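Local structure of xylose isomerase domain protein (3U0H) at residues Val201-Ile206 with Pro246-Val251; Gly139-Gly144 with Gly175-Ser180; Tyr21-Arg26 with Gln57-Val62; Cys7-Leu12 with Tyr32-Phe37; Asp218-Leu223 with Leu252-Leu257. The protein is probably an isomerase with the TIM-barrel fold of the xylose isomerase-like family, its substrate unknown. All blocks are in the same frame, centred on the assembly; numbering follows the deposited sequence. Where two conformers were deposited one is given.

Interaction 1 (Val201-Ile206 with Pro246-Val251); sequences VVYVHI and PVAAEV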
# COMPACT_ATOMS: atom_id res chain seq x y z
N VAL A 201 19.06 -12.15 -0.90
CA VAL A 201 19.77 -13.13 -0.08
C VAL A 201 19.75 -12.64 1.39
O VAL A 201 20.56 -11.75 1.81
CB VAL A 201 21.20 -13.38 -0.56
CG1 VAL A 201 21.78 -14.58 0.17
CG2 VAL A 201 21.25 -13.59 -2.06
N VAL A 202 18.81 -13.20 2.16
CA VAL A 202 18.51 -12.74 3.51
C VAL A 202 19.42 -13.47 4.50
O VAL A 202 19.90 -12.85 5.42
CB VAL A 202 17.02 -12.98 3.85
CG1 VAL A 202 16.68 -12.55 5.28
CG2 VAL A 202 16.09 -12.23 2.85
N TYR A 203 19.60 -14.78 4.32
CA TYR A 203 20.36 -15.57 5.25
C TYR A 203 20.77 -16.85 4.53
O TYR A 203 20.18 -17.24 3.54
CB TYR A 203 19.52 -15.81 6.53
CG TYR A 203 20.18 -16.53 7.72
CD1 TYR A 203 21.42 -16.13 8.20
CD2 TYR A 203 19.52 -17.57 8.39
CE1 TYR A 203 22.02 -16.79 9.26
CE2 TYR A 203 20.10 -18.22 9.50
CZ TYR A 203 21.34 -17.83 9.92
OH TYR A 203 21.96 -18.45 10.99
N VAL A 204 21.85 -17.46 4.99
CA VAL A 204 22.49 -18.51 4.24
C VAL A 204 22.81 -19.68 5.15
O VAL A 204 23.27 -19.49 6.29
CB VAL A 204 23.76 -17.97 3.58
CG1 VAL A 204 24.53 -19.10 2.91
CG2 VAL A 204 23.37 -16.86 2.61
N HIS A 205 22.50 -20.89 4.68
CA HIS A 205 22.94 -22.10 5.35
C HIS A 205 23.91 -22.83 4.46
O HIS A 205 23.72 -22.91 3.24
CB HIS A 205 21.79 -23.07 5.60
CG HIS A 205 20.78 -22.64 6.64
ND1 HIS A 205 19.57 -23.23 6.73
CD2 HIS A 205 20.83 -21.69 7.63
CE1 HIS A 205 18.88 -22.68 7.75
NE2 HIS A 205 19.64 -21.73 8.29
N ILE A 206 24.92 -23.43 5.12
CA ILE A 206 25.88 -24.33 4.49
C ILE A 206 25.94 -25.75 5.18
O ILE A 206 25.63 -25.89 6.35
CB ILE A 206 27.24 -23.59 4.42
CG1 ILE A 206 28.14 -24.21 3.36
CG2 ILE A 206 27.88 -23.48 5.80
CD1 ILE A 206 29.26 -23.32 2.88
N PRO A 246 26.23 -13.61 7.74
CA PRO A 246 26.54 -14.90 8.33
C PRO A 246 26.15 -16.07 7.48
O PRO A 246 25.09 -16.06 6.80
CB PRO A 246 25.68 -14.92 9.61
CG PRO A 246 24.57 -13.96 9.33
CD PRO A 246 25.28 -12.87 8.58
N VAL A 247 27.01 -17.06 7.55
CA VAL A 247 26.78 -18.35 6.90
C VAL A 247 26.78 -19.41 7.98
O VAL A 247 27.83 -19.75 8.56
CB VAL A 247 27.91 -18.60 5.91
CG1 VAL A 247 27.77 -19.94 5.24
CG2 VAL A 247 27.98 -17.45 4.90
N ALA A 248 25.59 -19.97 8.23
CA ALA A 248 25.43 -20.95 9.32
C ALA A 248 25.50 -22.37 8.85
O ALA A 248 24.86 -22.73 7.87
CB ALA A 248 24.13 -20.72 10.03
N ALA A 249 26.26 -23.20 9.57
CA ALA A 249 26.32 -24.63 9.28
C ALA A 249 25.14 -25.34 9.95
O ALA A 249 25.28 -25.85 11.08
CB ALA A 249 27.63 -25.21 9.74
N GLU A 250 23.98 -25.33 9.28
CA GLU A 250 22.79 -26.14 9.70
C GLU A 250 22.98 -27.58 9.21
O GLU A 250 22.79 -27.87 8.02
CB GLU A 250 21.45 -25.57 9.18
CG GLU A 250 20.21 -26.33 9.75
CD GLU A 250 18.83 -25.81 9.32
OE1 GLU A 250 18.45 -25.89 8.12
OE2 GLU A 250 18.07 -25.37 10.21
N VAL A 251 23.40 -28.46 10.12
CA VAL A 251 23.68 -29.86 9.79
C VAL A 251 22.66 -30.74 10.50
O VAL A 251 22.97 -31.31 11.53
CB VAL A 251 25.13 -30.24 10.11
CG1 VAL A 251 25.38 -31.70 9.79
CG2 VAL A 251 26.08 -29.35 9.29
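The last two strands of the TIM barrel meet here, 201-206 and 246-249 running parallel with His205 level with Ala248. Two backbone bonds join them: Ala248 N donates to Val204 O (3.1 Å), and Ile206 N to Ala248 O (2.8 Å). The short strand axes diverge by 35°, and helix 231-241 makes the connection between them, giving a beta-alpha-beta crossover. His205 and Ala248 point to the barrel interior, and the end of Tyr203 comes in beside them. The OH of Tyr203 sits 3.3 Å from Ala248 CB, while Pro246 CG lies at the ring edge, 3.8 Å from Tyr203 CE1; the same hydroxyl is hydrogen-bonded to Asp34. CG of His205 is anti to the carbonyl carbon (chi1 -70°), which sets it beside Glu250 CB, and that CB stands over one imidazole face in a CH-pi contact, 3.9 Å from the ring centroid. The Glu250 carboxylate, its plane turned 55° from the imidazole, comes to the ND1-CE1 side without a hydrogen bond to it; the partner of His205 ND1 is Asp179 OD2. An alanine in place of His205 would probably leave Asp179 OD2 without its imidazole partner and Glu250 CB without the ring face it rests on. On the outer face, Ile206 CG2 packs on Val247 CG1 at 3.6 Å, and Val204 flanks Val247. Val204 also touches Phe234 and Leu238 of helix 231-241, and Ile206 touches Leu231.

Interaction 2 (Gly139-Gly144 with Gly175-Ser180); sequences GLEYVG and GALVDS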
# COMPACT_ATOMS: atom_id res chain seq x y z
N GLY A 139 13.21 -13.90 4.97
CA GLY A 139 13.77 -14.85 4.03
C GLY A 139 13.05 -16.17 4.17
O GLY A 139 12.84 -16.70 5.27
N LEU A 140 12.62 -16.69 3.04
CA LEU A 140 11.82 -17.89 2.98
C LEU A 140 12.76 -18.95 2.46
O LEU A 140 13.36 -18.79 1.41
CB LEU A 140 10.64 -17.68 2.01
CG LEU A 140 9.63 -16.66 2.45
CD1 LEU A 140 8.44 -16.48 1.49
CD2 LEU A 140 9.09 -16.98 3.85
N GLU A 141 12.92 -20.01 3.22
CA GLU A 141 13.68 -21.14 2.79
C GLU A 141 12.95 -22.11 1.85
O GLU A 141 12.08 -22.85 2.29
CB GLU A 141 14.18 -21.90 4.03
CG GLU A 141 15.13 -23.04 3.68
CD GLU A 141 15.66 -23.75 4.94
OE1 GLU A 141 15.27 -23.42 6.08
OE2 GLU A 141 16.49 -24.65 4.77
N TYR A 142 13.32 -22.13 0.56
CA TYR A 142 12.84 -23.19 -0.36
C TYR A 142 13.55 -24.50 -0.01
O TYR A 142 14.74 -24.50 0.25
CB TYR A 142 13.03 -22.84 -1.84
CG TYR A 142 14.46 -22.60 -2.31
CD1 TYR A 142 15.11 -21.37 -2.11
CD2 TYR A 142 15.14 -23.57 -3.03
CE1 TYR A 142 16.42 -21.17 -2.56
CE2 TYR A 142 16.42 -23.38 -3.47
CZ TYR A 142 17.06 -22.19 -3.27
OH TYR A 142 18.35 -22.09 -3.73
N VAL A 143 12.81 -25.59 0.01
CA VAL A 143 13.30 -26.88 0.46
C VAL A 143 13.36 -27.83 -0.75
O VAL A 143 12.36 -28.06 -1.45
CB VAL A 143 12.37 -27.36 1.59
CG1 VAL A 143 12.56 -28.84 1.98
CG2 VAL A 143 12.49 -26.37 2.76
N GLY A 144 14.56 -28.35 -1.02
CA GLY A 144 14.84 -29.12 -2.24
C GLY A 144 14.76 -30.66 -2.22
O GLY A 144 14.55 -31.24 -3.26
N GLY A 175 12.57 -12.22 0.69
CA GLY A 175 13.58 -12.85 -0.14
C GLY A 175 13.78 -14.31 0.18
O GLY A 175 12.85 -15.01 0.52
N ALA A 176 15.02 -14.74 0.12
CA ALA A 176 15.33 -16.11 0.27
C ALA A 176 16.29 -16.39 1.44
O ALA A 176 17.23 -15.63 1.72
CB ALA A 176 15.91 -16.66 -1.08
N LEU A 177 16.07 -17.50 2.11
CA LEU A 177 17.12 -18.13 2.94
C LEU A 177 17.64 -19.18 1.99
O LEU A 177 16.89 -20.04 1.60
CB LEU A 177 16.50 -18.78 4.22
CG LEU A 177 17.42 -19.22 5.39
CD1 LEU A 177 16.56 -19.79 6.54
CD2 LEU A 177 18.40 -20.31 4.94
N VAL A 178 18.91 -19.11 1.62
CA VAL A 178 19.48 -20.01 0.70
C VAL A 178 20.33 -21.04 1.43
O VAL A 178 21.38 -20.71 1.99
CB VAL A 178 20.39 -19.26 -0.31
CG1 VAL A 178 20.97 -20.27 -1.30
CG2 VAL A 178 19.63 -18.15 -1.02
N ASP A 179 19.94 -22.30 1.36
CA ASP A 179 20.66 -23.41 2.03
C ASP A 179 21.39 -24.25 0.97
O ASP A 179 20.76 -24.58 0.00
CB ASP A 179 19.61 -24.25 2.73
CG ASP A 179 20.21 -25.35 3.61
OD1 ASP A 179 21.16 -26.05 3.14
OD2 ASP A 179 19.68 -25.51 4.76
N SER A 180 22.66 -24.63 1.14
CA SER A 180 23.33 -25.36 0.07
C SER A 180 22.63 -26.65 -0.19
O SER A 180 22.70 -27.19 -1.29
CB SER A 180 24.79 -25.70 0.43
OG SER A 180 24.83 -25.98 1.81
O HOH W 1 17.19 -22.98 0.81
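Over the centre of one face of the Tyr142 ring lies a water, its oxygen 3.8 Å above the plane; this water donates to Tyr142 O and Leu177 O and accepts from Asp179 N, at 2.9 Å. The Tyr142 side chain runs beside Val178, its OH 4.0 Å from Val178 CG1, and the hydroxyl finds its polar partner in Glu188. The second pair of flat groups is two carboxylates turned 19° apart, Glu141 OE2 lying 3.3 Å from Asp179 OD2. Both atoms are acceptors, so this is no bond, and the repulsion is probably eased by neighbours, since Asp179 OD2 is salt-bridged to Arg221 and hydrogen-bonded to His205; OD1 caps Tyr181 N at the start of helix 180-185. These groups sit where neighbouring strands 137-141 and 174-179 of the parallel TIM barrel end. Further back, Leu140 N bonds to Gly175 O (3.0 Å) and Leu177 N to Leu140 O (3.1 Å). Glu141, extended beyond CG, carries OE1 to 3.9 Å from Leu177 CD1. An alanine in place of Glu141 would probably leave a gap where the carboxylate met Asp179 OD2 and thin the packing on Leu177 CD1. Outside the barrel wall, Leu140 and Ala176 both touch Leu162 of helix 159-169.

Interaction 3 (Tyr21-Arg26 with Gln57-Val62); sequences YLDLAR and QRRGLV
Asp23 OD1 is gripped by two arginines, one from each segment. Arg59 NE makes the short bond, 2.7 Å to Asp23 OD1, approaching nearly in line with the carboxylate C-O bond. Arg59 NH2 adds a weak bond to the same oxygen (3.0 Å), and Arg26 NH2 a second weak one at 3.4 Å to Asp23 OD1. The carboxylate and the Arg59 guanidinium are not coplanar; their planes stand 47° apart. Three positive N-H groups thus converge on one oxygen, and the anionic Asp23 probably offsets the repulsion between Arg26 NH2 and Arg59 NE, which lie close together as two donors. Arg59 is extended from CG to NE, and the bent Arg26 crosses it at about a right angle, laying a face of its guanidinium over Arg59 CD. Arg59 NH1 has a further hydrogen-bond partner in Met55 O, back on helix 49-57. Beneath this polar layer, Leu61 wedges its two methyls into the side of the helix: CD1 is 4.0 Å from Leu22 CB, and CD2 is 3.9 Å from Ala25 CB. CG of Leu61 is anti to the carbonyl carbon (chi1 -58°), which sets the branch that carries both methyls toward the helix. Phe56 touches Leu22 and Leu61, and Leu22 also meets Met55. Gly60, with phi at 66°, closes helix 49-57 in a Schellman motif; the linker from Gly60 into strand 62-67 packs on helix 18-27 in the outer helical layer of the TIM barrel.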
# COMPACT_ATOMS: atom_id res chain seq x y z
N TYR A 21 26.03 -22.74 25.42
CA TYR A 21 26.07 -22.71 23.97
C TYR A 21 26.78 -21.41 23.63
O TYR A 21 27.74 -21.40 22.85
CB TYR A 21 24.66 -22.85 23.35
CG TYR A 21 24.58 -22.62 21.83
CD1 TYR A 21 25.30 -23.41 20.94
CD2 TYR A 21 23.80 -21.60 21.29
CE1 TYR A 21 25.23 -23.19 19.57
CE2 TYR A 21 23.71 -21.37 19.94
CZ TYR A 21 24.44 -22.17 19.08
OH TYR A 21 24.37 -21.94 17.74
N LEU A 22 26.38 -20.32 24.28
CA LEU A 22 27.02 -19.04 23.97
C LEU A 22 28.51 -19.08 24.33
O LEU A 22 29.32 -18.47 23.64
CB LEU A 22 26.32 -17.89 24.68
CG LEU A 22 24.84 -17.70 24.28
CD1 LEU A 22 24.12 -16.67 25.14
CD2 LEU A 22 24.72 -17.35 22.82
N ASP A 23 28.85 -19.81 25.40
CA ASP A 23 30.25 -19.97 25.83
C ASP A 23 31.06 -20.72 24.78
O ASP A 23 32.18 -20.35 24.47
CB ASP A 23 30.34 -20.76 27.16
CG ASP A 23 30.01 -19.92 28.41
OD1 ASP A 23 29.94 -18.68 28.34
OD2 ASP A 23 29.86 -20.50 29.51
N LEU A 24 30.48 -21.81 24.28
CA LEU A 24 31.09 -22.53 23.20
C LEU A 24 31.33 -21.61 21.94
O LEU A 24 32.39 -21.70 21.32
CB LEU A 24 30.21 -23.74 22.89
CG LEU A 24 30.73 -25.01 22.24
CD1 LEU A 24 29.74 -26.11 22.56
CD2 LEU A 24 30.87 -24.82 20.73
N ALA A 25 30.37 -20.74 21.57
CA ALA A 25 30.56 -19.86 20.42
C ALA A 25 31.78 -18.98 20.58
O ALA A 25 32.61 -18.91 19.69
CB ALA A 25 29.33 -18.99 20.14
N ARG A 26 31.90 -18.33 21.73
CA ARG A 26 33.04 -17.45 22.05
C ARG A 26 34.32 -18.26 22.01
O ARG A 26 35.30 -17.86 21.38
CB ARG A 26 32.90 -16.84 23.48
CG ARG A 26 33.90 -15.70 23.84
CD ARG A 26 34.52 -15.75 25.27
NE ARG A 26 33.60 -15.55 26.43
CZ ARG A 26 33.11 -16.52 27.23
NH1 ARG A 26 33.40 -17.81 27.04
NH2 ARG A 26 32.28 -16.21 28.24
N GLN A 57 26.68 -9.39 24.64
CA GLN A 57 27.68 -8.31 24.69
C GLN A 57 28.89 -8.65 25.58
O GLN A 57 30.00 -8.31 25.25
CB GLN A 57 27.06 -6.94 25.07
CG GLN A 57 27.92 -5.69 24.72
CD GLN A 57 28.19 -5.44 23.21
OE1 GLN A 57 29.28 -4.95 22.84
NE2 GLN A 57 27.22 -5.74 22.35
N ARG A 58 28.70 -9.38 26.68
CA ARG A 58 29.86 -9.87 27.47
C ARG A 58 30.75 -10.87 26.72
O ARG A 58 31.89 -11.07 27.12
CB ARG A 58 29.41 -10.52 28.79
CG ARG A 58 29.07 -9.51 29.88
CD ARG A 58 28.76 -10.13 31.25
NE ARG A 58 29.82 -11.02 31.78
CZ ARG A 58 31.02 -10.64 32.23
NH1 ARG A 58 31.43 -9.37 32.21
NH2 ARG A 58 31.87 -11.56 32.70
N ARG A 59 30.21 -11.50 25.67
CA ARG A 59 30.96 -12.51 24.92
C ARG A 59 31.40 -12.06 23.50
O ARG A 59 31.98 -12.84 22.75
CB ARG A 59 30.13 -13.79 24.85
CG ARG A 59 30.05 -14.53 26.18
CD ARG A 59 29.04 -15.67 26.18
NE ARG A 59 29.00 -16.28 27.50
CZ ARG A 59 28.09 -16.03 28.45
NH1 ARG A 59 27.10 -15.17 28.24
NH2 ARG A 59 28.17 -16.67 29.62
N GLY A 60 31.16 -10.81 23.11
CA GLY A 60 31.43 -10.40 21.74
C GLY A 60 30.56 -11.10 20.69
O GLY A 60 31.01 -11.30 19.56
N LEU A 61 29.31 -11.47 21.02
CA LEU A 61 28.49 -12.20 20.05
C LEU A 61 27.37 -11.37 19.38
O LEU A 61 26.83 -10.50 19.99
CB LEU A 61 27.89 -13.49 20.67
CG LEU A 61 28.97 -14.48 21.21
CD1 LEU A 61 28.33 -15.54 22.07
CD2 LEU A 61 29.81 -15.12 20.11
N VAL A 62 27.04 -11.71 18.13
CA VAL A 62 25.95 -11.12 17.40
C VAL A 62 24.90 -12.15 16.96
O VAL A 62 25.22 -13.15 16.30
CB VAL A 62 26.45 -10.41 16.13
CG1 VAL A 62 25.25 -9.97 15.27
CG2 VAL A 62 27.34 -9.19 16.46

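Interaction 4 (Cys7-Leu12 with Tyr32-Phe37); sequences CLHPTL and YVDVPF. With EDO (1,2-ethanediol), chain F.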
# COMPACT_ATOMS: atom_id res chain seq x y z
N CYS A 7 29.01 -18.71 11.04
CA CYS A 7 28.01 -18.51 12.08
C CYS A 7 27.76 -19.87 12.71
O CYS A 7 27.61 -20.87 12.03
CB CYS A 7 26.71 -17.96 11.48
SG CYS A 7 25.36 -17.82 12.73
N LEU A 8 27.71 -19.92 14.02
CA LEU A 8 27.49 -21.19 14.71
C LEU A 8 25.99 -21.51 14.73
O LEU A 8 25.13 -20.63 14.86
CB LEU A 8 28.06 -21.13 16.10
CG LEU A 8 28.10 -22.47 16.85
CD1 LEU A 8 29.14 -23.43 16.27
CD2 LEU A 8 28.34 -22.20 18.32
N HIS A 9 25.69 -22.78 14.54
CA HIS A 9 24.33 -23.27 14.59
C HIS A 9 24.15 -24.40 15.61
O HIS A 9 24.99 -25.28 15.72
CB HIS A 9 23.99 -23.80 13.23
CG HIS A 9 22.55 -24.00 13.05
ND1 HIS A 9 21.96 -25.15 13.33
CD2 HIS A 9 21.56 -23.13 12.63
CE1 HIS A 9 20.61 -25.03 13.09
NE2 HIS A 9 20.38 -23.80 12.66
N PRO A 10 23.02 -24.43 16.33
CA PRO A 10 22.78 -25.40 17.42
C PRO A 10 23.00 -26.89 17.09
O PRO A 10 23.51 -27.66 17.95
CB PRO A 10 21.30 -25.19 17.72
CG PRO A 10 21.03 -23.78 17.33
CD PRO A 10 21.84 -23.58 16.09
N THR A 11 22.64 -27.29 15.87
CA THR A 11 22.86 -28.66 15.39
C THR A 11 24.31 -29.05 15.32
O THR A 11 24.60 -30.22 15.26
CB THR A 11 22.34 -28.87 13.98
OG1 THR A 11 23.07 -28.00 13.09
CG2 THR A 11 20.83 -28.59 13.89
N LEU A 12 25.22 -28.11 15.25
CA LEU A 12 26.62 -28.51 15.18
C LEU A 12 27.15 -29.05 16.48
O LEU A 12 28.09 -29.81 16.46
CB LEU A 12 27.50 -27.32 14.78
CG LEU A 12 28.02 -27.34 13.38
CD1 LEU A 12 29.18 -26.36 13.26
CD2 LEU A 12 28.45 -28.76 13.08
N TYR A 32 29.21 -14.40 15.07
CA TYR A 32 27.80 -14.65 14.76
C TYR A 32 27.29 -15.98 15.35
O TYR A 32 27.90 -17.05 15.13
CB TYR A 32 27.59 -14.69 13.25
CG TYR A 32 27.39 -13.33 12.60
CD1 TYR A 32 26.26 -12.55 12.86
CD2 TYR A 32 28.34 -12.85 11.71
CE1 TYR A 32 26.10 -11.32 12.23
CE2 TYR A 32 28.19 -11.61 11.07
CZ TYR A 32 27.09 -10.85 11.32
OH TYR A 32 27.01 -9.63 10.66
N VAL A 33 26.18 -15.92 16.09
CA VAL A 33 25.47 -17.12 16.55
C VAL A 33 24.00 -17.12 16.12
O VAL A 33 23.30 -16.11 16.21
CB VAL A 33 25.57 -17.34 18.05
CG1 VAL A 33 26.99 -17.76 18.39
CG2 VAL A 33 25.12 -16.11 18.82
N ASP A 34 23.59 -18.27 15.60
CA ASP A 34 22.22 -18.62 15.36
C ASP A 34 21.71 -19.28 16.67
O ASP A 34 22.29 -20.25 17.20
CB ASP A 34 22.12 -19.57 14.17
CG ASP A 34 20.68 -19.78 13.69
OD1 ASP A 34 19.80 -19.89 14.54
OD2 ASP A 34 20.43 -19.82 12.48
N VAL A 35 20.68 -18.68 17.22
CA VAL A 35 20.01 -19.17 18.42
C VAL A 35 18.53 -19.12 18.13
O VAL A 35 18.02 -18.08 17.77
CB VAL A 35 20.31 -18.29 19.62
CG1 VAL A 35 19.57 -18.81 20.87
CG2 VAL A 35 21.83 -18.22 19.88
N PRO A 36 17.81 -20.26 18.27
CA PRO A 36 16.36 -20.21 18.16
C PRO A 36 15.69 -19.29 19.22
O PRO A 36 16.17 -19.15 20.38
CB PRO A 36 15.94 -21.69 18.33
CG PRO A 36 17.16 -22.53 18.18
CD PRO A 36 18.36 -21.64 18.34
N PHE A 37 14.60 -18.65 18.85
CA PHE A 37 13.99 -17.61 19.69
C PHE A 37 13.47 -18.14 21.06
O PHE A 37 13.55 -17.43 22.09
CB PHE A 37 12.84 -16.88 18.94
CG PHE A 37 12.15 -15.82 19.80
CD1 PHE A 37 12.79 -14.63 20.09
CD2 PHE A 37 10.93 -16.07 20.39
CE1 PHE A 37 12.22 -13.70 20.89
CE2 PHE A 37 10.33 -15.12 21.21
CZ PHE A 37 10.97 -13.92 21.45
C1 EDO F . 16.66 -21.07 14.01
O1 EDO F . 17.82 -21.75 14.59
C2 EDO F . 16.86 -19.56 13.81
O2 EDO F . 17.82 -19.22 12.78
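Asp34 and His9 stand next to each other, both side chains heading the same way, where the first two strands of the TIM barrel end. His9 CD2 is 3.5 Å from Asp34 OD2, which comes to the ring edge with its carboxylate plane turned 72° from the imidazole. The carboxylate also holds a 1,2-ethanediol, probably from the crystallisation liquor: its O1 donates to Asp34 OD1 (2.7 Å), and its O2 lies 2.7 Å from both Asp34 OD1 and OD2. Tyr203 OH bonds to Asp34 OD2 as well, and Asn65 takes hold of the diol, so the diol may mark a polar pocket at this end of the barrel. Behind this shell stand the groups that fix it. His9 ND1 is hydrogen-bonded to Thr11 OG1 (3.1 Å), with either able to donate, while Pro10 CD lies over one face of the ring toward its rim. The Asp34 backbone is anchored by Asp34 N donating to Leu8 O (2.9 Å), with Leu8 N bonding to Tyr32 O one step earlier in the parallel ladder. The Asp34 CG is anti to the backbone N (chi1 -169°), which places it on the His9 side. Farther out, the two proline rings brush by one another, heading opposite ways, with Pro10 CG 3.6 Å from Pro36 CD.

Interaction 5 (Asp218-Leu223 with Leu252-Leu257); sequences DGKRLL and LHETPL. With EDO (1,2-ethanediol), chain D.
Neither Asp218-Leu223 nor Leu252-Leu257 is a strand or helix, yet their backbones come close at two places, Gly219 beside Leu252 and Lys220 beside His253, the latter pair with Lys220 CA 4.5 Å from His253 CA. A single backbone bond spans them, Arg221 N to Leu252 O at 2.9 Å. Next to it Gly219 O lies 3.1 Å from His253 CA. Arg221 carries most of the side-chain contacts; it is extended from CG to NE and follows the course of Leu252. Its NE donates to Asp218 O (2.9 Å), and its NH2 forms a salt bridge with Asp218 OD1 (2.7 Å). The acid is met from above its carboxylate plane, 42° out of it, although the oxygen lies in the plane of the guanidinium. Leu252 CD1 sits 4.0 Å above one guanidinium face, offset toward the rim. The same OD1 accepts from O2 of a 1,2-ethanediol, probably from the crystallisation liquor, which also bonds to His182. Arg221 NH1 goes on to Asp179 OD2 in a salt bridge, and the guanidinium makes a cation-pi contact with Tyr181. At the exposed side Lys220 CE touches Glu254 OE2, but the ammonium itself, NZ, is 4.5 Å from that oxygen, too far for a salt bridge. The chemistry thus implies two grades of hold: Arg221, fixed by several polar partners and an apolar methyl, is probably rigid, whereas the Lys220-Glu254 pair is at most a loose attraction, and the lysine also touches a crystal neighbour.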
# COMPACT_ATOMS: atom_id res chain seq x y z
N ASP A 218 16.84 -34.68 3.92
CA ASP A 218 16.81 -33.40 4.60
C ASP A 218 17.30 -33.43 6.01
O ASP A 218 17.82 -32.41 6.50
CB ASP A 218 15.39 -32.87 4.61
CG ASP A 218 15.29 -31.50 5.13
OD1 ASP A 218 15.93 -30.58 4.57
OD2 ASP A 218 14.57 -31.34 6.11
N GLY A 219 17.12 -34.59 6.63
CA GLY A 219 17.28 -34.81 8.06
C GLY A 219 18.58 -35.51 8.37
O GLY A 219 18.89 -35.71 9.53
N LYS A 220 19.34 -35.87 7.34
CA LYS A 220 20.58 -36.67 7.44
C LYS A 220 21.77 -36.03 6.68
O LYS A 220 22.21 -36.53 5.66
CB LYS A 220 20.33 -38.10 6.90
CG LYS A 220 19.11 -38.73 7.51
CD LYS A 220 18.84 -40.16 7.06
CE LYS A 220 17.37 -40.52 7.23
NZ LYS A 220 16.97 -41.73 6.46
N ARG A 221 22.23 -34.88 7.18
CA ARG A 221 23.23 -34.05 6.55
C ARG A 221 24.64 -34.22 7.16
O ARG A 221 24.85 -34.81 8.21
CB ARG A 221 22.82 -32.55 6.66
CG ARG A 221 21.36 -32.19 6.30
CD ARG A 221 21.16 -30.68 6.18
NE ARG A 221 19.78 -30.39 5.84
CZ ARG A 221 19.29 -29.16 5.69
NH1 ARG A 221 20.08 -28.10 5.89
NH2 ARG A 221 18.02 -29.01 5.34
N LEU A 222 25.63 -33.69 6.46
CA LEU A 222 27.03 -33.83 6.85
C LEU A 222 27.61 -32.42 7.09
O LEU A 222 26.99 -31.38 6.74
CB LEU A 222 27.77 -34.55 5.74
CG LEU A 222 27.53 -36.03 5.48
CD1 LEU A 222 28.59 -36.56 4.51
CD2 LEU A 222 27.55 -36.87 6.75
N LEU A 223 28.78 -32.40 7.72
CA LEU A 223 29.51 -31.18 7.98
C LEU A 223 29.98 -30.60 6.69
O LEU A 223 30.46 -31.35 5.84
CB LEU A 223 30.76 -31.46 8.79
CG LEU A 223 30.56 -32.13 10.14
CD1 LEU A 223 31.93 -32.23 10.86
CD2 LEU A 223 29.50 -31.36 10.93
N LEU A 252 21.43 -30.76 9.98
CA LEU A 252 20.38 -31.54 10.62
C LEU A 252 20.84 -33.00 10.56
O LEU A 252 21.43 -33.42 9.59
CB LEU A 252 19.01 -31.35 9.94
CG LEU A 252 18.46 -29.92 9.87
CD1 LEU A 252 17.08 -29.91 9.22
CD2 LEU A 252 18.33 -29.25 11.22
N HIS A 253 20.60 -33.76 11.62
CA HIS A 253 21.07 -35.15 11.68
C HIS A 253 20.17 -35.97 12.60
O HIS A 253 19.58 -35.42 13.55
CB HIS A 253 22.50 -35.16 12.17
CG HIS A 253 22.68 -34.51 13.51
ND1 HIS A 253 22.76 -33.17 13.65
CD2 HIS A 253 22.71 -35.06 14.82
CE1 HIS A 253 22.89 -32.87 14.97
NE2 HIS A 253 22.85 -34.03 15.68
N GLU A 254 20.03 -37.27 12.35
CA GLU A 254 19.14 -38.12 13.21
C GLU A 254 19.89 -38.83 14.34
O GLU A 254 19.30 -39.24 15.36
CB GLU A 254 18.40 -39.18 12.37
CG GLU A 254 17.40 -38.58 11.39
CD GLU A 254 16.52 -39.62 10.70
OE1 GLU A 254 16.67 -40.87 10.91
OE2 GLU A 254 15.64 -39.14 9.94
N THR A 255 21.20 -38.91 14.14
CA THR A 255 22.09 -39.64 15.00
C THR A 255 23.32 -38.79 15.36
O THR A 255 23.70 -37.94 14.62
CB THR A 255 22.56 -40.91 14.26
OG1 THR A 255 22.98 -40.56 12.93
CG2 THR A 255 21.41 -41.94 14.18
N PRO A 256 23.94 -39.04 16.52
CA PRO A 256 25.14 -38.32 16.85
C PRO A 256 26.08 -38.12 15.66
O PRO A 256 26.48 -39.09 15.00
CB PRO A 256 25.81 -39.23 17.86
CG PRO A 256 24.69 -39.87 18.57
CD PRO A 256 23.53 -39.92 17.62
N LEU A 257 26.39 -36.85 15.40
CA LEU A 257 27.48 -36.46 14.47
C LEU A 257 28.86 -36.86 15.06
O LEU A 257 28.97 -37.07 16.28
CB LEU A 257 27.45 -34.94 14.20
CG LEU A 257 26.36 -34.20 13.37
CD1 LEU A 257 26.37 -32.71 13.63
CD2 LEU A 257 26.55 -34.44 11.88
C1 EDO D . 14.19 -27.27 7.38
O1 EDO D . 14.32 -28.39 8.26
C2 EDO D . 13.74 -27.85 6.05
O2 EDO D . 14.89 -28.16 5.27

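In the fold
From the N terminus, interaction 4 pairs the first two barrel strands around helix 18-27. Interaction 3 crosses it: its helix segment lies inside that loop, and its partner, beyond strand 32-33, leads into the third strand. Interaction 2 follows in series, closing the loop between strands 137-141 and 174-179. Interactions 1 and 5 come last and cross, since 218-223 lies between the two strands of interaction 1 and 252-257 follows directly after 246-251. Interactions 1 and 2 meet where strands 174-179 and 201-206 are neighbours in the sheet, while 246-249 and 5-8 close the barrel by bringing interactions 1 and 4 together. Interaction 5 joins loops at the strand ends and reaches interaction 2 through an ion pair.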